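Local coordinates for Endonuclease/exonuclease/phosphatase domain-containing protein (Enterococcus faecalis, PDB 3L1W), which is functionally uncharacterised but belongs to the endonuclease/exonuclease/phosphatase family and may act as a nuclease, possibly a 3'-5' RNA exonuclease, at residues Cys39-Arg45 against Gly71-Leu77; Thr5-Arg9 against Pro239-Phe243; Glu105-Arg110 against Asp134-Ala140. All coordinates share one frame; numbering follows the deposited sequence.

Contact 1 of 3, residues Cys39-Arg45 against Gly71-Leu77; sequences CCIQEVR and GEGLAIL
Ile41 sets CG1 beside its own backbone N, trans to the carbonyl carbon (chi1 -65°), and Leu77 treats its CG in the same way (chi1 -57°). These torsions bring the two side chains together on one face of the sheet, where they meet at a slant, Ile41 CG1 3.9 Å from Leu77 CD1. Ile41 CB also touches the methyl of Ala75 at 4.0 Å. The other face carries Cys40 against Ile76 and Gln42 against Leu74, whose CD2 crosses over Gln42 CG at 4.0 Å. Antiparallel hydrogen-bonded pairs join Cys39 to Leu77 and Ile41 to Ala75, each through two nearly straight N-H to O bonds. Beyond them the pairing shifts by one residue at a G1 beta bulge, where Glu43 and Val44 both face Gly73. Glu43 takes up a left-handed backbone conformation (phi 70°), and Val44 resumes the pairing through its N, 3.1 Å from Gly73 O. At the bulge the side chains of Glu43 and Glu72 run side by side, Glu72 OE2 resting 3.4 Å from Glu43 CG. A water donates to this oxygen, and a second water bridges Val44 O and Gly71 O. Glu43 turns its carboxylate to other partners, Val10 N and Asn7 ND2. It follows Gln42 in a Gln-Glu pair resembling the one whose glutamate holds a divalent metal in many relatives, so a similar role is possible here. Strand 38-44 lies between strands 73-78 and 2-7 in the mixed sheet. Cys40, Leu74 and Ile76 pack against strands 111-119 and 126-132 of the second sheet, while Gln42 NE2 bonds Asn130 OD1 and Thr5 OG1, and Arg45 stands at the N-cap of helix 46-55.

Contact 2 of 3, residues Thr5-Arg9 against Pro239-Phe243; sequences TYNVR and PSDHF
The amide of Asn7 lies flat against the imidazole of His242, the two planes only 11° apart. Asn7 CB sits 3.5 Å above the ring, almost exactly over its centre, in a CH-pi contact, and the amide extends from there over the NE2 side. With CG trans to the backbone N (chi1 179°), the asparagine reaches across to the ring while its OD1 accepts from Arg9 N, closing an Asx turn. A water links the same OD1 to Asp241 OD1. Tyr6 meets the loop by its rim: CE1 lies 3.4 Å from His242 O, near the ring plane, and its hydroxyl shares a water with that carbonyl and with Ser240 N. Ser240 OG donates to Asn7 O at 2.6 Å, in the carbonyl plane and on a lone pair. Farther out, Arg9 crosses Asp241 at about a right angle. Arg9 NH1 stays 4.0 Å from Asp241 OD2, a long ion pair with no N-H directed at the oxygen, whereas Arg9 NE finds a salt-bridge partner in Asp15. Stacking on one face and the bond from His242 ND1 to Asp215 together fix how the imidazole is turned, and Asn7 ND2 is itself held by Asp166. His242, last of a Ser-Asp-His sequence and paired with Asp215 from outside the loop, is consistent with the active site of DNase I-like nucleases.

Contact 3 of 3, residues Glu105-Arg110 against Asp134-Ala140; sequences EAGCPR and DHISAHA. With SO4 (sulfate ion), chain H.
Arg110 NE donates to Asp134 OD1 at 2.8 Å in a salt bridge that is somewhat bent (N-H to O angle 148°). The oxygen is approached from its anti side, and the guanidinium stands perpendicular to the carboxylate, so one N-H is used instead of a two-pronged pairing. A bend at the second torsion of the arginine (chi2 -84°) swings its guanidinium end round so that NE meets the oxygen. Arg110 CG lies 3.4 Å from Asp134 OD1. Asp134 CA lies over one guanidinium face, while His135 meets the group at its edge, CD2 being 3.2 Å from Arg110 NH2. The other carboxylate oxygen faces Gly107 N, but its position in the model is doubtful. Along the same front Ile136 CD1 rests on the backbone of Gly107, and Ala140 CB packs 3.7 Å from Glu105 O. Behind this first shell, Arg141 NH1 donates to Asp134 O and, weakly, to His135 O, on the backbone that carries the carboxylate. Ser137 then caps helix 138-151, its OG accepting from Ala140 N at 3.0 Å. A water shared by His139 O and, weakly, Glu105 OE2 ties the outer edge. Just beyond the cap, Ala138 N donates to sulfate O2 at 2.7 Å. The ion, probably from the crystallisation liquor, thus sits at the start of the helix, where the helix dipole would be expected to help hold an anion. Through the salt bridge the buried charge of Arg110 is probably balanced by Asp134, and the pair joins the loop before strand 111-119 to the loop leading into the helix.

Contacts 1 and 2 share the seven-stranded mixed sheet, in which strands 38-44 and 2-7 are neighbours; their centres are 11 Å apart and they touch directly, Cys40 O lying 2.8 Å from Tyr6 N. Contact 3 is more peripheral, with its centre about 18 Å from that of contact 1 and about 20 Å from that of contact 2. Contact 2 joins the first strand, 2-7, to the loop before the last strand, 245-251, and so encloses contacts 1 and 3, which follow one another along the chain. The first two contacts thus converge on a probable active site, while contact 3 joins two loops at the ends of strands 111-119 and 126-132 of the six-stranded sheet.

Contact 1 of 3, residues Cys39-Arg45 against Gly71-Leu77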
loop_
_atom_site.group_PDB
_atom_site.type_symbol
_atom_site.label_atom_id
_atom_site.label_comp_id
_atom_site.label_asym_id
_atom_site.label_seq_id
_atom_site.Cartn_x
_atom_site.Cartn_y
_atom_site.Cartn_z
ATOM N N CYS A 39 -0.233 15.262 0.555
ATOM C CA CYS A 39 -1.253 14.697 1.429
ATOM C C CYS A 39 -1.869 15.814 2.249
ATOM O O CYS A 39 -1.155 16.556 2.926
ATOM C CB CYS A 39 -0.630 13.651 2.373
ATOM S SG CYS A 39 -1.854 12.700 3.355
ATOM N N CYS A 40 -3.194 15.936 2.203
ATOM C CA CYS A 40 -3.887 16.828 3.128
ATOM C C CYS A 40 -4.058 16.106 4.457
ATOM O O CYS A 40 -4.442 14.938 4.491
ATOM C CB CYS A 40 -5.255 17.233 2.572
ATOM S SG CYS A 40 -5.146 18.423 1.207
ATOM N N ILE A 41 -3.762 16.808 5.547
ATOM C CA ILE A 41 -3.833 16.246 6.883
ATOM C C ILE A 41 -4.835 17.039 7.698
ATOM O O ILE A 41 -4.814 18.271 7.669
ATOM C CB ILE A 41 -2.464 16.370 7.588
ATOM C CG1 ILE A 41 -1.407 15.517 6.877
ATOM C CG2 ILE A 41 -2.557 15.940 9.066
ATOM C CD1 ILE A 41 -1.678 14.012 6.976
ATOM N N GLN A 42 -5.714 16.350 8.426
ATOM C CA GLN A 42 -6.591 17.017 9.388
ATOM C C GLN A 42 -6.279 16.597 10.823
ATOM O O GLN A 42 -5.745 15.510 11.058
ATOM C CB GLN A 42 -8.074 16.748 9.099
ATOM C CG GLN A 42 -8.529 17.118 7.692
ATOM C CD GLN A 42 -8.126 16.055 6.688
ATOM O OE1 GLN A 42 -8.215 14.859 6.972
ATOM N NE2 GLN A 42 -7.692 16.480 5.509
ATOM N N GLU A 43 -6.628 17.476 11.760
ATOM C CA GLU A 43 -6.577 17.226 13.211
ATOM C C GLU A 43 -5.164 17.137 13.777
ATOM O O GLU A 43 -4.789 16.136 14.379
ATOM C CB GLU A 43 -7.398 15.991 13.596
ATOM C CG GLU A 43 -8.884 16.136 13.280
ATOM C CD GLU A 43 -9.772 15.170 14.051
ATOM O OE1 GLU A 43 -9.343 14.663 15.101
ATOM O OE2 GLU A 43 -10.926 14.940 13.619
ATOM N N VAL A 44 -4.382 18.190 13.580
ATOM C CA VAL A 44 -3.038 18.230 14.137
ATOM C C VAL A 44 -2.825 19.460 15.016
ATOM O O VAL A 44 -2.860 20.601 14.545
ATOM C CB VAL A 44 -1.954 18.145 13.034
ATOM C CG1 VAL A 44 -1.907 16.729 12.473
ATOM C CG2 VAL A 44 -2.212 19.169 11.913
ATOM N N ARG A 45 -2.614 19.210 16.301
ATOM C CA ARG A 45 -2.178 20.247 17.218
ATOM C C ARG A 45 -0.700 20.526 16.952
ATOM O O ARG A 45 -0.053 19.796 16.186
ATOM C CB ARG A 45 -2.432 19.796 18.658
ATOM C CG ARG A 45 -3.929 19.686 18.976
ATOM C CD ARG A 45 -4.196 19.293 20.427
ATOM N NE ARG A 45 -3.507 20.185 21.349
ATOM C CZ ARG A 45 -3.853 21.452 21.565
ATOM N NH1 ARG A 45 -3.160 22.193 22.421
ATOM N NH2 ARG A 45 -4.889 21.982 20.928
ATOM N N GLY A 71 -3.609 26.249 18.449
ATOM C CA GLY A 71 -4.791 25.414 18.328
ATOM C C GLY A 71 -4.662 24.200 17.422
ATOM O O GLY A 71 -3.603 23.931 16.858
ATOM N N GLU A 72 -5.760 23.464 17.289
ATOM C CA GLU A 72 -5.839 22.337 16.359
ATOM C C GLU A 72 -5.826 22.876 14.937
ATOM O O GLU A 72 -6.484 23.876 14.634
ATOM C CB GLU A 72 -7.117 21.532 16.614
ATOM C CG GLU A 72 -7.349 20.387 15.634
ATOM C CD GLU A 72 -8.676 19.679 15.861
ATOM O OE1 GLU A 72 -9.161 19.663 17.013
ATOM O OE2 GLU A 72 -9.231 19.131 14.886
ATOM N N GLY A 73 -5.085 22.217 14.057
ATOM C CA GLY A 73 -4.888 22.758 12.727
ATOM C C GLY A 73 -4.943 21.748 11.598
ATOM O O GLY A 73 -5.302 20.583 11.778
ATOM N N LEU A 74 -4.590 22.238 10.419
ATOM C CA LEU A 74 -4.556 21.447 9.201
ATOM C C LEU A 74 -3.151 21.529 8.641
ATOM O O LEU A 74 -2.402 22.460 8.948
ATOM C CB LEU A 74 -5.519 22.020 8.169
ATOM C CG LEU A 74 -6.982 22.158 8.568
ATOM C CD1 LEU A 74 -7.790 22.786 7.435
ATOM C CD2 LEU A 74 -7.562 20.793 8.968
ATOM N N ALA A 75 -2.782 20.553 7.817
ATOM C CA ALA A 75 -1.500 20.616 7.135
ATOM C C ALA A 75 -1.656 20.119 5.720
ATOM O O ALA A 75 -2.561 19.333 5.408
ATOM C CB ALA A 75 -0.439 19.776 7.881
ATOM N N ILE A 76 -0.780 20.596 4.849
ATOM C CA ILE A 76 -0.606 19.966 3.554
ATOM C C ILE A 76 0.849 19.559 3.471
ATOM O O ILE A 76 1.739 20.402 3.550
ATOM C CB ILE A 76 -0.958 20.913 2.391
ATOM C CG1 ILE A 76 -2.420 21.344 2.490
ATOM C CG2 ILE A 76 -0.708 20.197 1.047
ATOM C CD1 ILE A 76 -2.816 22.410 1.477
ATOM N N LEU A 77 1.082 18.252 3.388
ATOM C CA LEU A 77 2.430 17.731 3.237
ATOM C C LEU A 77 2.676 17.577 1.751
ATOM O O LEU A 77 1.799 17.120 1.016
ATOM C CB LEU A 77 2.548 16.358 3.913
ATOM C CG LEU A 77 2.190 16.289 5.396
ATOM C CD1 LEU A 77 2.368 14.871 5.930
ATOM C CD2 LEU A 77 3.038 17.277 6.194
HETATM O O HOH W 1 -8.618 19.714 12.171
HETATM O O HOH W 2 -1.571 23.085 14.973
#

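Contact 2 of 3, residues Thr5-Arg9 against Pro239-Phe243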
loop_
_atom_site.group_PDB
_atom_site.type_symbol
_atom_site.label_atom_id
_atom_site.label_comp_id
_atom_site.label_asym_id
_atom_site.label_seq_id
_atom_site.Cartn_x
_atom_site.Cartn_y
_atom_site.Cartn_z
ATOM N N THR A 5 -5.595 12.168 1.379
ATOM C CA THR A 5 -6.058 12.934 2.522
ATOM C C THR A 5 -6.103 11.981 3.718
ATOM O O THR A 5 -6.424 10.802 3.578
ATOM C CB THR A 5 -7.425 13.610 2.256
ATOM O OG1 THR A 5 -7.867 14.298 3.436
ATOM C CG2 THR A 5 -8.484 12.584 1.845
ATOM N N TYR A 6 -5.759 12.487 4.897
ATOM C CA TYR A 6 -5.663 11.623 6.072
ATOM C C TYR A 6 -5.960 12.444 7.316
ATOM O O TYR A 6 -5.214 13.375 7.658
ATOM C CB TYR A 6 -4.246 11.041 6.140
ATOM C CG TYR A 6 -4.012 9.890 7.104
ATOM C CD1 TYR A 6 -5.069 9.153 7.641
ATOM C CD2 TYR A 6 -2.712 9.524 7.456
ATOM C CE1 TYR A 6 -4.829 8.085 8.502
ATOM C CE2 TYR A 6 -2.468 8.465 8.307
ATOM C CZ TYR A 6 -3.522 7.750 8.832
ATOM O OH TYR A 6 -3.245 6.700 9.692
ATOM N N ASN A 7 -7.072 12.125 7.966
ATOM C CA ASN A 7 -7.384 12.688 9.262
ATOM C C ASN A 7 -6.667 11.818 10.277
ATOM O O ASN A 7 -7.013 10.637 10.439
ATOM C CB ASN A 7 -8.902 12.675 9.488
ATOM C CG ASN A 7 -9.302 13.241 10.839
ATOM O OD1 ASN A 7 -8.611 13.054 11.836
ATOM N ND2 ASN A 7 -10.433 13.933 10.879
ATOM N N VAL A 8 -5.660 12.395 10.943
ATOM C CA VAL A 8 -4.753 11.599 11.769
ATOM C C VAL A 8 -5.150 11.498 13.227
ATOM O O VAL A 8 -4.409 10.902 14.016
ATOM C CB VAL A 8 -3.280 12.077 11.651
ATOM C CG1 VAL A 8 -2.798 11.962 10.203
ATOM C CG2 VAL A 8 -3.113 13.503 12.198
ATOM N N ARG A 9 -6.322 12.055 13.562
ATOM C CA ARG A 9 -6.878 12.076 14.928
ATOM C C ARG A 9 -6.128 13.006 15.886
ATOM O O ARG A 9 -4.940 12.815 16.184
ATOM C CB ARG A 9 -7.009 10.656 15.506
ATOM C CG ARG A 9 -7.405 10.598 16.990
ATOM C CD ARG A 9 -8.836 11.051 17.259
ATOM N NE ARG A 9 -9.215 10.689 18.631
ATOM C CZ ARG A 9 -10.383 10.970 19.193
ATOM N NH1 ARG A 9 -11.309 11.628 18.510
ATOM N NH2 ARG A 9 -10.625 10.588 20.449
ATOM N N PRO A 239 -3.597 3.158 12.906
ATOM C CA PRO A 239 -2.807 4.319 13.336
ATOM C C PRO A 239 -3.677 5.558 13.577
ATOM O O PRO A 239 -3.294 6.392 14.374
ATOM C CB PRO A 239 -1.844 4.547 12.162
ATOM C CG PRO A 239 -1.795 3.234 11.440
ATOM C CD PRO A 239 -3.186 2.671 11.578
ATOM N N SER A 240 -4.811 5.671 12.887
ATOM C CA SER A 240 -5.786 6.732 13.135
ATOM C C SER A 240 -7.169 6.099 13.145
ATOM O O SER A 240 -7.310 4.926 12.757
ATOM C CB SER A 240 -5.736 7.807 12.041
ATOM O OG SER A 240 -6.747 8.790 12.283
ATOM N N ASP A 241 -8.186 6.849 13.582
ATOM C CA ASP A 241 -9.555 6.340 13.518
ATOM C C ASP A 241 -10.195 6.561 12.147
ATOM O O ASP A 241 -11.345 6.177 11.920
ATOM C CB ASP A 241 -10.448 6.859 14.670
ATOM C CG ASP A 241 -10.508 8.383 14.756
ATOM O OD1 ASP A 241 -9.825 9.088 13.986
ATOM O OD2 ASP A 241 -11.255 8.873 15.633
ATOM N N HIS A 242 -9.436 7.180 11.237
ATOM C CA HIS A 242 -9.774 7.181 9.813
ATOM C C HIS A 242 -8.743 6.370 9.043
ATOM O O HIS A 242 -7.578 6.313 9.439
ATOM C CB HIS A 242 -9.700 8.595 9.235
ATOM C CG HIS A 242 -10.679 9.559 9.819
ATOM N ND1 HIS A 242 -11.606 10.234 9.049
ATOM C CD2 HIS A 242 -10.834 10.014 11.083
ATOM C CE1 HIS A 242 -12.316 11.034 9.825
ATOM N NE2 HIS A 242 -11.859 10.929 11.061
ATOM N N PHE A 243 -9.150 5.796 7.920
ATOM C CA PHE A 243 -8.177 5.312 6.934
ATOM C C PHE A 243 -7.753 6.491 6.068
ATOM O O PHE A 243 -8.571 7.356 5.759
ATOM C CB PHE A 243 -8.815 4.282 5.995
ATOM C CG PHE A 243 -9.288 3.036 6.678
ATOM C CD1 PHE A 243 -8.498 2.419 7.633
ATOM C CD2 PHE A 243 -10.510 2.458 6.338
ATOM C CE1 PHE A 243 -8.924 1.246 8.258
ATOM C CE2 PHE A 243 -10.939 1.283 6.950
ATOM C CZ PHE A 243 -10.149 0.679 7.913
HETATM O O HOH W 3 -5.245 4.805 9.862
HETATM O O HOH W 4 -8.634 10.191 6.454
HETATM O O HOH W 5 -10.222 11.733 13.905
#

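Contact 3 of 3, residues Glu105-Arg110 against Asp134-Ala140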
loop_
_atom_site.group_PDB
_atom_site.type_symbol
_atom_site.label_atom_id
_atom_site.label_comp_id
_atom_site.label_asym_id
_atom_site.label_seq_id
_atom_site.Cartn_x
_atom_site.Cartn_y
_atom_site.Cartn_z
ATOM N N GLU A 105 -23.620 29.017 12.790
ATOM C CA GLU A 105 -24.166 27.671 12.915
ATOM C C GLU A 105 -23.172 26.690 13.530
ATOM O O GLU A 105 -23.545 25.570 13.872
ATOM C CB GLU A 105 -24.569 27.131 11.538
ATOM C CG GLU A 105 -25.478 28.044 10.732
ATOM C CD GLU A 105 -26.898 27.540 10.685
ATOM O OE1 GLU A 105 -27.455 27.247 11.764
ATOM O OE2 GLU A 105 -27.455 27.435 9.570
ATOM N N ALA A 106 -21.911 27.093 13.643
ATOM C CA ALA A 106 -20.847 26.145 13.976
ATOM C C ALA A 106 -20.532 26.137 15.460
ATOM O O ALA A 106 -20.846 27.086 16.172
ATOM C CB ALA A 106 -19.579 26.445 13.170
ATOM N N GLY A 107 -19.895 25.063 15.917
ATOM C CA GLY A 107 -19.576 24.916 17.327
ATOM C C GLY A 107 -18.182 25.374 17.721
ATOM O O GLY A 107 -17.835 25.392 18.900
ATOM N N CYS A 108 -17.372 25.742 16.737
ATOM C CA CYS A 108 -15.994 26.132 17.008
ATOM C C CYS A 108 -15.387 26.779 15.771
ATOM O O CYS A 108 -15.925 26.637 14.674
ATOM C CB CYS A 108 -15.171 24.902 17.405
ATOM S SG CYS A 108 -14.959 23.683 16.073
ATOM N N PRO A 109 -14.269 27.495 15.942
ATOM C CA PRO A 109 -13.591 28.028 14.759
ATOM C C PRO A 109 -13.162 26.877 13.862
ATOM O O PRO A 109 -12.756 25.820 14.360
ATOM C CB PRO A 109 -12.367 28.746 15.345
ATOM C CG PRO A 109 -12.699 28.975 16.784
ATOM C CD PRO A 109 -13.544 27.810 17.182
ATOM N N ARG A 110 -13.305 27.064 12.554
ATOM C CA ARG A 110 -12.848 26.088 11.579
ATOM C C ARG A 110 -12.108 26.858 10.513
ATOM O O ARG A 110 -12.476 27.991 10.191
ATOM C CB ARG A 110 -14.022 25.354 10.928
ATOM C CG ARG A 110 -14.809 24.477 11.870
ATOM C CD ARG A 110 -14.171 23.121 12.018
ATOM N NE ARG A 110 -14.845 22.344 13.052
ATOM C CZ ARG A 110 -14.479 21.126 13.421
ATOM N NH1 ARG A 110 -13.450 20.537 12.825
ATOM N NH2 ARG A 110 -15.145 20.493 14.377
ATOM N N ASP A 134 -17.394 21.172 10.060
ATOM C CA ASP A 134 -17.884 21.025 11.421
ATOM C C ASP A 134 -18.664 19.728 11.599
ATOM O O ASP A 134 -19.403 19.314 10.711
ATOM C CB ASP A 134 -18.794 22.216 11.753
ATOM C CG ASP A 134 -18.606 22.717 13.161
ATOM O OD1 ASP A 134 -17.484 23.133 13.508
ATOM O OD2 ASP A 134 -19.586 22.709 13.926
ATOM N N HIS A 135 -18.503 19.080 12.745
ATOM C CA HIS A 135 -19.243 17.851 13.022
ATOM C C HIS A 135 -20.634 18.128 13.595
ATOM O O HIS A 135 -21.490 17.252 13.623
ATOM C CB HIS A 135 -18.464 16.950 13.987
ATOM C CG HIS A 135 -18.120 17.607 15.292
ATOM N ND1 HIS A 135 -19.012 17.695 16.340
ATOM C CD2 HIS A 135 -16.978 18.193 15.720
ATOM C CE1 HIS A 135 -18.437 18.315 17.355
ATOM N NE2 HIS A 135 -17.203 18.630 17.006
ATOM N N ILE A 136 -20.865 19.355 14.036
ATOM C CA ILE A 136 -22.058 19.661 14.814
ATOM C C ILE A 136 -23.386 19.393 14.083
ATOM O O ILE A 136 -24.321 18.852 14.671
ATOM C CB ILE A 136 -21.997 21.115 15.348
ATOM C CG1 ILE A 136 -22.932 21.306 16.534
ATOM C CG2 ILE A 136 -22.316 22.111 14.255
ATOM C CD1 ILE A 136 -22.941 22.731 17.037
ATOM N N SER A 137 -23.471 19.758 12.804
ATOM C CA SER A 137 -24.727 19.619 12.078
ATOM C C SER A 137 -24.542 19.712 10.576
ATOM O O SER A 137 -23.547 20.252 10.096
ATOM C CB SER A 137 -25.710 20.707 12.516
ATOM O OG SER A 137 -25.354 21.963 11.951
ATOM N N ALA A 138 -25.503 19.178 9.832
ATOM C CA ALA A 138 -25.487 19.292 8.382
ATOM C C ALA A 138 -25.559 20.756 7.936
ATOM O O ALA A 138 -24.955 21.137 6.935
ATOM C CB ALA A 138 -26.623 18.488 7.765
ATOM N N HIS A 139 -26.305 21.576 8.672
ATOM C CA HIS A 139 -26.399 22.990 8.329
ATOM C C HIS A 139 -25.048 23.681 8.471
ATOM O O HIS A 139 -24.674 24.498 7.632
ATOM C CB HIS A 139 -27.464 23.703 9.175
ATOM C CG HIS A 139 -28.867 23.393 8.758
ATOM N ND1 HIS A 139 -29.928 23.407 9.640
ATOM C CD2 HIS A 139 -29.385 23.058 7.553
ATOM C CE1 HIS A 139 -31.039 23.098 8.995
ATOM N NE2 HIS A 139 -30.736 22.882 7.726
ATOM N N ALA A 140 -24.314 23.346 9.529
ATOM C CA ALA A 140 -22.977 23.897 9.733
ATOM C C ALA A 140 -22.020 23.483 8.622
ATOM O O ALA A 140 -21.158 24.259 8.208
ATOM C CB ALA A 140 -22.417 23.469 11.082
HETATM S S SO4 H . -28.005 17.166 11.894
HETATM O O1 SO4 H . -27.153 16.624 12.955
HETATM O O2 SO4 H . -27.246 17.286 10.657
HETATM O O3 SO4 H . -29.138 16.269 11.683
HETATM O O4 SO4 H . -28.506 18.483 12.287
HETATM O O HOH W 6 -26.510 26.278 6.601
#